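Local structure of extracellular ligand-binding receptor (Desulfohalobium retbaense DSM 5692, 5ERE) at residues Q21-E26 and D246-E251; Q52-L57 and H79-E84; S464-K469 and V475-L480. The protein binds the branched-chain keto acid ketoleucine in a periplasmic-binding-protein-like module and cytosine in a sensor module, probably as an extracellular sensory receptor. All blocks are in the same frame, centred on the assembly; numbering follows the deposited sequence.

How the contacts relate
Contacts 1 and 2 both belong to the periplasmic-binding-protein part of the chain, and contact 2 is nested inside the long loop of sequence that contact 1 closes. Their centres lie about 27 Å apart. Contact 2 pairs helices 47-60 and 72-84 beside the parallel sheet that contains strand 3-8, whereas contact 1 brings helix 15-32 against the end of helix 239-248 at the surface. Contact 3 comes later in the chain, its centre about 39 Å from that of contact 1 and 44 Å from that of contact 2. There helix 461-470 packs on strand 476-480 of an antiparallel sheet, which probably belongs to the sensor part, while contacts 1 and 2 lie in the solute-binding part.

Contact 1 of 3, residues Q21-E26 and D246-E251; sequences QQRAVE and DRYGLE
R23 lies flat along one face of the Y248 ring, and this CH-pi packing of the arginine chain on the ring carries most of the contact. The two side chains run antiparallel: R23 CB sits near the hydroxyl end of the ring, 3.7 Å from Y248 CE2, while its guanidinium reaches back toward the root of the tyrosine, where Y248 CB lies over one of its faces. Between these ends, R23 CG stands 3.8 Å from the ring centroid and 13° off the normal, a CH-pi contact over the face. The extended chain from CG to NE keeps R23 close to the ring along this path, and the planes of guanidinium and ring differ by only 11°. On the opposite face of the ring lies CG of R247, so Y248 is sandwiched between the aliphatic parts of two arginines.

L250 meets the far end of R23 at about a right angle, its CD2 3.7 Å from R23 NH1. The helix has ended by then, with G249 taking a positive phi of 95° and the chain continuing in extended form. F244, one turn back on helix 239-248, meets the Y248 ring and also touches R23 and L250 in this surface contact between two helices of the binding-protein module.

No hydrogen bond crosses between the segments, and the R23 guanidinium makes none to residues 246-251. Cohesion therefore rests on dispersion and CH-pi contact between the arginine's methylenes and the ring.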
loop_
_atom_site.group_PDB
_atom_site.type_symbol
_atom_site.label_atom_id
_atom_site.label_comp_id
_atom_site.label_asym_id
_atom_site.label_seq_id
_atom_site.Cartn_x
_atom_site.Cartn_y
_atom_site.Cartn_z
ATOM N N GLN A 21 5.532 -20.119 16.382
ATOM C CA GLN A 21 6.682 -19.254 16.576
ATOM C C GLN A 21 7.790 -20.002 17.322
ATOM O O GLN A 21 8.959 -19.870 16.968
ATOM C CB GLN A 21 6.283 -17.986 17.314
ATOM C CG GLN A 21 5.375 -17.094 16.516
ATOM C CD GLN A 21 4.747 -15.972 17.364
ATOM O OE1 GLN A 21 4.261 -16.212 18.464
ATOM N NE2 GLN A 21 4.798 -14.761 16.864
ATOM N N GLN A 22 7.420 -20.768 18.344
ATOM C CA GLN A 22 8.357 -21.578 19.109
ATOM C C GLN A 22 9.050 -22.589 18.233
ATOM O O GLN A 22 10.270 -22.721 18.293
ATOM C CB GLN A 22 7.635 -22.292 20.232
ATOM C CG GLN A 22 8.437 -23.316 21.036
ATOM C CD GLN A 22 7.509 -24.313 21.712
ATOM O OE1 GLN A 22 7.123 -24.128 22.855
ATOM N NE2 GLN A 22 7.115 -25.372 20.979
ATOM N N ARG A 23 8.268 -23.326 17.455
ATOM C CA ARG A 23 8.808 -24.238 16.460
ATOM C C ARG A 23 9.793 -23.593 15.498
ATOM O O ARG A 23 10.890 -24.149 15.226
ATOM C CB ARG A 23 7.636 -24.831 15.680
ATOM C CG ARG A 23 6.881 -25.817 16.497
ATOM C CD ARG A 23 5.635 -26.312 15.751
ATOM N NE ARG A 23 4.993 -27.390 16.480
ATOM C CZ ARG A 23 3.832 -27.936 16.123
ATOM N NH1 ARG A 23 3.177 -27.489 15.070
ATOM N NH2 ARG A 23 3.326 -28.923 16.828
ATOM N N ALA A 24 9.433 -22.415 14.970
ATOM C CA ALA A 24 10.280 -21.807 13.967
ATOM C C ALA A 24 11.617 -21.332 14.580
ATOM O O ALA A 24 12.666 -21.448 13.959
ATOM C CB ALA A 24 9.584 -20.710 13.308
ATOM N N VAL A 25 11.556 -20.848 15.817
ATOM C CA VAL A 25 12.715 -20.369 16.544
ATOM C C VAL A 25 13.682 -21.495 16.837
ATOM O O VAL A 25 14.892 -21.319 16.712
ATOM C CB VAL A 25 12.292 -19.701 17.837
ATOM C CG1 VAL A 25 13.447 -19.547 18.794
ATOM C CG2 VAL A 25 11.714 -18.353 17.506
ATOM N N GLU A 26 13.144 -22.641 17.229
ATOM C CA GLU A 26 13.977 -23.766 17.583
ATOM C C GLU A 26 14.586 -24.360 16.342
ATOM O O GLU A 26 15.755 -24.724 16.368
ATOM C CB GLU A 26 13.214 -24.816 18.363
ATOM C CG GLU A 26 12.725 -24.247 19.694
ATOM C CD GLU A 26 12.812 -25.214 20.835
ATOM O OE1 GLU A 26 13.904 -25.293 21.445
ATOM O OE2 GLU A 26 11.787 -25.872 21.123
ATOM N N ASP A 246 8.434 -30.521 6.806
ATOM C CA ASP A 246 8.917 -31.883 6.927
ATOM C C ASP A 246 9.066 -32.290 8.375
ATOM O O ASP A 246 8.776 -33.426 8.748
ATOM C CB ASP A 246 10.275 -32.056 6.211
ATOM C CG ASP A 246 10.166 -31.934 4.690
ATOM O OD1 ASP A 246 9.065 -32.116 4.140
ATOM O OD2 ASP A 246 11.193 -31.652 4.041
ATOM N N ARG A 247 9.568 -31.381 9.194
ATOM C CA ARG A 247 9.807 -31.712 10.588
ATOM C C ARG A 247 8.477 -31.779 11.392
ATOM O O ARG A 247 8.257 -32.685 12.188
ATOM C CB ARG A 247 10.727 -30.673 11.221
ATOM C CG ARG A 247 11.083 -30.992 12.642
ATOM C CD ARG A 247 12.012 -29.976 13.216
ATOM N NE ARG A 247 12.676 -30.546 14.374
ATOM C CZ ARG A 247 13.604 -31.487 14.284
ATOM N NH1 ARG A 247 13.979 -31.927 13.083
ATOM N NH2 ARG A 247 14.156 -31.981 15.389
ATOM N N TYR A 248 7.614 -30.798 11.195
ATOM C CA TYR A 248 6.449 -30.651 12.070
ATOM C C TYR A 248 5.113 -31.121 11.498
ATOM O O TYR A 248 4.131 -31.186 12.234
ATOM C CB TYR A 248 6.335 -29.194 12.494
ATOM C CG TYR A 248 7.478 -28.774 13.384
ATOM C CD1 TYR A 248 7.645 -29.359 14.638
ATOM C CD2 TYR A 248 8.405 -27.818 12.972
ATOM C CE1 TYR A 248 8.737 -29.003 15.470
ATOM C CE2 TYR A 248 9.478 -27.436 13.803
ATOM C CZ TYR A 248 9.630 -28.044 15.044
ATOM O OH TYR A 248 10.680 -27.681 15.869
ATOM N N GLY A 249 5.062 -31.397 10.200
ATOM C CA GLY A 249 3.927 -32.056 9.592
ATOM C C GLY A 249 2.929 -31.088 8.995
ATOM O O GLY A 249 1.928 -31.505 8.462
ATOM N N LEU A 250 3.226 -29.803 9.053
ATOM C CA LEU A 250 2.354 -28.772 8.503
ATOM C C LEU A 250 3.213 -27.556 8.168
ATOM O O LEU A 250 4.329 -27.368 8.696
ATOM C CB LEU A 250 1.226 -28.378 9.470
ATOM C CG LEU A 250 1.580 -27.399 10.623
ATOM C CD1 LEU A 250 0.341 -27.103 11.501
ATOM C CD2 LEU A 250 2.683 -27.971 11.458
ATOM N N GLU A 251 2.666 -26.758 7.265
ATOM C CA GLU A 251 3.300 -25.592 6.726
ATOM C C GLU A 251 3.257 -24.489 7.772
ATOM O O GLU A 251 2.292 -24.376 8.546
ATOM C CB GLU A 251 2.612 -25.166 5.417
#

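Contact 2 of 3, residues Q52-L57 and H79-E84; sequences QAFQDL and HPLAAE
F54 and L81 form the main apolar contact between two nearly parallel helices, whose axes approach to 11.1 Å and cross at -17°. Earlier on the first helix, Q52 turns its amide to D56 one turn on: Q52 NE2 donates to D56 OD1 over 3.3 Å at 149°. The acceptor lies close to the amide plane of Q52, but the donor stands above the carboxylate plane of D56. This bond runs along the helix and takes no part in the packing against residues 79-84.

At F54, CG lies anti to the backbone N (chi1 174°), which carries the ring across to the second helix. There CE2 comes within 3.7 Å of L81 CB, and CZ lies 3.8 Å from A82 CA; both partners approach the ring at a slant. The small A82 lets the phenyl come close to the backbone, with F54 CZ 4.2 Å from A82 CB.

Q55, next in sequence, bends at its second torsion and brings its amide to the CD1 branch of L81, a side chain it crosses at about a right angle. Q55 NE2 is 4.1 Å from L81 CD1, a van der Waals approach of a polar group to a methyl. L81 thus meets the phenyl with its CB and the amide with one branch.

The two helices are successive in the parallel beta/alpha part of the binding-protein module, with strand 64-70 between them in the chain. A53, F54 and L57 all touch I7 of strand 3-8, A53 and L57 also reach strand 37-42, and L81 turns back onto V51 of helix 47-60.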
loop_
_atom_site.group_PDB
_atom_site.type_symbol
_atom_site.label_atom_id
_atom_site.label_comp_id
_atom_site.label_asym_id
_atom_site.label_seq_id
_atom_site.Cartn_x
_atom_site.Cartn_y
_atom_site.Cartn_z
ATOM N N GLN A 52 4.337 -9.145 33.475
ATOM C CA GLN A 52 4.848 -10.087 34.465
ATOM C C GLN A 52 5.904 -11.037 33.891
ATOM O O GLN A 52 6.951 -11.226 34.506
ATOM C CB GLN A 52 3.698 -10.901 35.064
ATOM C CG GLN A 52 4.065 -11.649 36.326
ATOM C CD GLN A 52 4.312 -10.723 37.490
ATOM O OE1 GLN A 52 3.385 -10.082 37.985
ATOM N NE2 GLN A 52 5.566 -10.639 37.933
ATOM N N ALA A 53 5.645 -11.637 32.726
ATOM C CA ALA A 53 6.672 -12.481 32.077
ATOM C C ALA A 53 7.967 -11.704 31.836
ATOM O O ALA A 53 9.059 -12.192 32.126
ATOM C CB ALA A 53 6.151 -13.063 30.750
ATOM N N PHE A 54 7.851 -10.485 31.315
ATOM C CA PHE A 54 9.027 -9.651 31.111
ATOM C C PHE A 54 9.796 -9.389 32.419
ATOM O O PHE A 54 11.006 -9.643 32.491
ATOM C CB PHE A 54 8.637 -8.315 30.469
ATOM C CG PHE A 54 9.780 -7.343 30.361
ATOM C CD1 PHE A 54 10.760 -7.508 29.393
ATOM C CD2 PHE A 54 9.881 -6.266 31.237
ATOM C CE1 PHE A 54 11.815 -6.610 29.308
ATOM C CE2 PHE A 54 10.925 -5.371 31.154
ATOM C CZ PHE A 54 11.895 -5.536 30.192
ATOM N N GLN A 55 9.102 -8.882 33.440
ATOM C CA GLN A 55 9.746 -8.552 34.715
ATOM C C GLN A 55 10.423 -9.790 35.325
ATOM O O GLN A 55 11.546 -9.708 35.839
ATOM C CB GLN A 55 8.727 -7.960 35.701
ATOM C CG GLN A 55 8.132 -6.591 35.299
ATOM C CD GLN A 55 9.151 -5.452 35.345
ATOM O OE1 GLN A 55 10.307 -5.654 35.727
ATOM N NE2 GLN A 55 8.719 -4.242 34.960
ATOM N N ASP A 56 9.742 -10.931 35.252
ATOM C CA ASP A 56 10.277 -12.192 35.753
ATOM C C ASP A 56 11.512 -12.585 34.963
ATOM O O ASP A 56 12.537 -13.006 35.513
ATOM C CB ASP A 56 9.218 -13.304 35.667
ATOM C CG ASP A 56 8.095 -13.143 36.698
ATOM O OD1 ASP A 56 8.300 -12.437 37.708
ATOM O OD2 ASP A 56 7.006 -13.733 36.506
ATOM N N LEU A 57 11.408 -12.435 33.653
ATOM C CA LEU A 57 12.523 -12.712 32.777
ATOM C C LEU A 57 13.750 -11.854 33.129
ATOM O O LEU A 57 14.868 -12.352 33.138
ATOM C CB LEU A 57 12.078 -12.490 31.336
ATOM C CG LEU A 57 13.109 -12.615 30.234
ATOM C CD1 LEU A 57 13.657 -14.033 30.168
ATOM C CD2 LEU A 57 12.430 -12.196 28.931
ATOM N N HIS A 79 7.598 -2.386 25.411
ATOM C CA HIS A 79 8.406 -1.358 24.745
ATOM C C HIS A 79 9.023 -0.292 25.704
ATOM O O HIS A 79 10.247 -0.110 25.726
ATOM C CB HIS A 79 7.549 -0.699 23.659
ATOM C CG HIS A 79 8.071 0.614 23.165
ATOM N ND1 HIS A 79 9.133 0.715 22.298
ATOM C CD2 HIS A 79 7.646 1.883 23.384
ATOM C CE1 HIS A 79 9.353 1.984 22.013
ATOM N NE2 HIS A 79 8.467 2.714 22.664
ATOM N N PRO A 80 8.196 0.402 26.508
ATOM C CA PRO A 80 8.786 1.407 27.418
ATOM C C PRO A 80 9.581 0.817 28.578
ATOM O O PRO A 80 10.493 1.462 29.083
ATOM C CB PRO A 80 7.567 2.159 27.950
ATOM C CG PRO A 80 6.432 1.197 27.790
ATOM C CD PRO A 80 6.728 0.442 26.525
ATOM N N LEU A 81 9.226 -0.392 28.995
ATOM C CA LEU A 81 9.913 -1.075 30.080
ATOM C C LEU A 81 11.296 -1.543 29.651
ATOM O O LEU A 81 12.265 -1.336 30.368
ATOM C CB LEU A 81 9.076 -2.265 30.568
ATOM C CG LEU A 81 7.672 -1.875 31.031
ATOM C CD1 LEU A 81 6.853 -3.089 31.511
ATOM C CD2 LEU A 81 7.770 -0.871 32.137
ATOM N N ALA A 82 11.385 -2.177 28.486
ATOM C CA ALA A 82 12.681 -2.587 27.969
ATOM C C ALA A 82 13.571 -1.369 27.783
ATOM O O ALA A 82 14.771 -1.431 28.044
ATOM C CB ALA A 82 12.528 -3.335 26.659
ATOM N N ALA A 83 12.980 -0.268 27.323
ATOM C CA ALA A 83 13.746 0.947 27.080
ATOM C C ALA A 83 14.374 1.445 28.381
ATOM O O ALA A 83 15.570 1.677 28.423
ATOM C CB ALA A 83 12.872 2.018 26.468
ATOM N N GLU A 84 13.560 1.572 29.429
ATOM C CA GLU A 84 14.004 2.034 30.751
ATOM C C GLU A 84 15.098 1.146 31.347
ATOM O O GLU A 84 16.011 1.646 31.999
ATOM C CB GLU A 84 12.793 2.111 31.707
ATOM C CG GLU A 84 13.075 1.991 33.211
ATOM C CD GLU A 84 13.855 3.164 33.783
ATOM O OE1 GLU A 84 14.196 4.097 33.024
ATOM O OE2 GLU A 84 14.123 3.157 35.003
#

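Contact 3 of 3, residues S464-K469 and V475-L480; sequences SIISRK and VEIFVL
Helix 461-470 lies over strand 476-480, with I466 and I477 nearest in the backbone at 6.9 Å between their CA atoms and no hydrogen bond across. The motif is a helix packed on one face of an antiparallel beta-sheet, the chain passing from helix to strand through a short connection. The protein is a tandem PAS sensor, and this five-stranded sheet, with strand 476-480 between 486-488 and 553-561, is consistent with the second of the two units.

I466 is the helix residue that carries the contact, and both its branches meet the strand. CG2, anti to the backbone N, drops onto I477, 3.7 Å from its CB. CG1 lies anti to the carbonyl carbon, beside the backbone N (chi1 -71°), and from there CD1 extends along the strand to V479, 3.7 Å from its CG2. I477 and V479, two apart on the strand, direct their CB atoms toward the helix, while E476 and F478 point theirs away.

All three touching residues are buried. Y488 of strand 486-488 adds to the same apolar layer by touching both I466 and V479, and L557 of strand 553-561 touches I477 and V479. K469 and R468 form salt bridges with E335 of helix 324-357, which also meets K469 and I477 through T332. With an alanine at I466, both CG2 and CD1 would be gone, which would probably leave I477 CB and V479 CG2 without their helix partner and open a gap between helix and sheet. CD1 also comes within 4.1 Å of I477 CG2, so that a single methyl of I466 touches both strand residues.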
loop_
_atom_site.group_PDB
_atom_site.type_symbol
_atom_site.label_atom_id
_atom_site.label_comp_id
_atom_site.label_asym_id
_atom_site.label_seq_id
_atom_site.Cartn_x
_atom_site.Cartn_y
_atom_site.Cartn_z
ATOM N N SER A 464 3.287 10.955 -9.591
ATOM C CA SER A 464 2.671 11.383 -8.356
ATOM C C SER A 464 1.323 10.646 -8.165
ATOM O O SER A 464 0.942 10.300 -7.052
ATOM C CB SER A 464 2.478 12.902 -8.356
ATOM O OG SER A 464 1.523 13.353 -9.318
ATOM N N ILE A 465 0.655 10.332 -9.253
ATOM C CA ILE A 465 -0.644 9.643 -9.145
ATOM C C ILE A 465 -0.397 8.142 -9.003
ATOM O O ILE A 465 -0.869 7.498 -8.065
ATOM C CB ILE A 465 -1.519 9.999 -10.347
ATOM C CG1 ILE A 465 -1.929 11.467 -10.230
ATOM C CG2 ILE A 465 -2.784 9.073 -10.447
ATOM C CD1 ILE A 465 -2.191 12.169 -11.524
ATOM N N ILE A 466 0.431 7.596 -9.885
ATOM C CA ILE A 466 0.622 6.158 -9.934
ATOM C C ILE A 466 1.293 5.573 -8.686
ATOM O O ILE A 466 0.887 4.527 -8.213
ATOM C CB ILE A 466 1.415 5.773 -11.196
ATOM C CG1 ILE A 466 0.520 5.984 -12.403
ATOM C CG2 ILE A 466 1.877 4.355 -11.126
ATOM C CD1 ILE A 466 1.240 6.081 -13.696
ATOM N N SER A 467 2.335 6.215 -8.165
ATOM C CA SER A 467 3.051 5.659 -7.036
ATOM C C SER A 467 2.171 5.515 -5.778
ATOM O O SER A 467 2.362 4.607 -4.970
ATOM C CB SER A 467 4.295 6.530 -6.719
ATOM O OG SER A 467 3.880 7.821 -6.310
ATOM N N ARG A 468 1.210 6.401 -5.584
ATOM C CA ARG A 468 0.278 6.216 -4.479
ATOM C C ARG A 468 -0.583 4.980 -4.675
ATOM O O ARG A 468 -0.886 4.269 -3.720
ATOM C CB ARG A 468 -0.620 7.446 -4.302
ATOM C CG ARG A 468 0.161 8.762 -4.199
ATOM C CD ARG A 468 -0.746 9.981 -3.793
ATOM N NE ARG A 468 -1.860 10.189 -4.726
ATOM C CZ ARG A 468 -2.012 11.223 -5.567
ATOM N NH1 ARG A 468 -1.128 12.222 -5.635
ATOM N NH2 ARG A 468 -3.087 11.257 -6.359
ATOM N N LYS A 469 -1.001 4.731 -5.904
ATOM C CA LYS A 469 -1.910 3.619 -6.164
ATOM C C LYS A 469 -1.190 2.268 -5.941
ATOM O O LYS A 469 -1.770 1.333 -5.389
ATOM C CB LYS A 469 -2.469 3.723 -7.595
ATOM C CG LYS A 469 -3.629 4.686 -7.767
ATOM C CD LYS A 469 -4.986 3.983 -7.490
ATOM C CE LYS A 469 -5.767 4.648 -6.395
ATOM N NZ LYS A 469 -6.515 5.805 -6.912
ATOM N N VAL A 475 3.802 -4.812 -7.619
ATOM C CA VAL A 475 3.419 -4.614 -9.009
ATOM C C VAL A 475 4.105 -3.350 -9.468
ATOM O O VAL A 475 4.509 -2.551 -8.647
ATOM C CB VAL A 475 1.859 -4.434 -9.218
ATOM C CG1 VAL A 475 1.082 -5.520 -8.534
ATOM C CG2 VAL A 475 1.397 -3.050 -8.720
ATOM N N GLU A 476 4.186 -3.147 -10.778
ATOM C CA GLU A 476 4.536 -1.838 -11.311
ATOM C C GLU A 476 3.538 -1.394 -12.355
ATOM O O GLU A 476 2.955 -2.221 -13.058
ATOM C CB GLU A 476 5.947 -1.855 -11.916
ATOM C CG GLU A 476 6.988 -2.445 -10.980
ATOM C CD GLU A 476 8.406 -2.368 -11.544
ATOM O OE1 GLU A 476 8.562 -2.239 -12.779
ATOM O OE2 GLU A 476 9.368 -2.423 -10.743
ATOM N N ILE A 477 3.339 -0.083 -12.435
ATOM C CA ILE A 477 2.529 0.519 -13.489
ATOM C C ILE A 477 3.393 1.519 -14.261
ATOM O O ILE A 477 4.063 2.375 -13.647
ATOM C CB ILE A 477 1.286 1.213 -12.907
ATOM C CG1 ILE A 477 0.365 0.174 -12.275
ATOM C CG2 ILE A 477 0.549 2.066 -13.967
ATOM C CD1 ILE A 477 -0.898 0.677 -11.746
ATOM N N PHE A 478 3.378 1.440 -15.592
ATOM C CA PHE A 478 4.093 2.420 -16.385
ATOM C C PHE A 478 3.167 2.985 -17.456
ATOM O O PHE A 478 2.067 2.486 -17.664
ATOM C CB PHE A 478 5.396 1.832 -16.979
ATOM C CG PHE A 478 5.199 0.631 -17.870
ATOM C CD1 PHE A 478 5.120 -0.627 -17.325
ATOM C CD2 PHE A 478 5.113 0.780 -19.252
ATOM C CE1 PHE A 478 4.960 -1.759 -18.158
ATOM C CE2 PHE A 478 4.958 -0.349 -20.091
ATOM C CZ PHE A 478 4.886 -1.604 -19.536
ATOM N N VAL A 479 3.600 4.091 -18.060
ATOM C CA VAL A 479 2.855 4.789 -19.082
ATOM C C VAL A 479 3.659 4.919 -20.350
ATOM O O VAL A 479 4.787 5.386 -20.352
ATOM C CB VAL A 479 2.428 6.181 -18.618
ATOM C CG1 VAL A 479 1.578 6.861 -19.683
ATOM C CG2 VAL A 479 1.655 6.057 -17.336
ATOM N N LEU A 480 3.047 4.482 -21.440
ATOM C CA LEU A 480 3.674 4.533 -22.751
ATOM C C LEU A 480 2.919 5.476 -23.658
ATOM O O LEU A 480 1.676 5.527 -23.654
ATOM C CB LEU A 480 3.691 3.145 -23.404
ATOM C CG LEU A 480 4.997 2.407 -23.623
ATOM C CD1 LEU A 480 5.789 2.338 -22.328
ATOM C CD2 LEU A 480 4.685 0.989 -24.161
#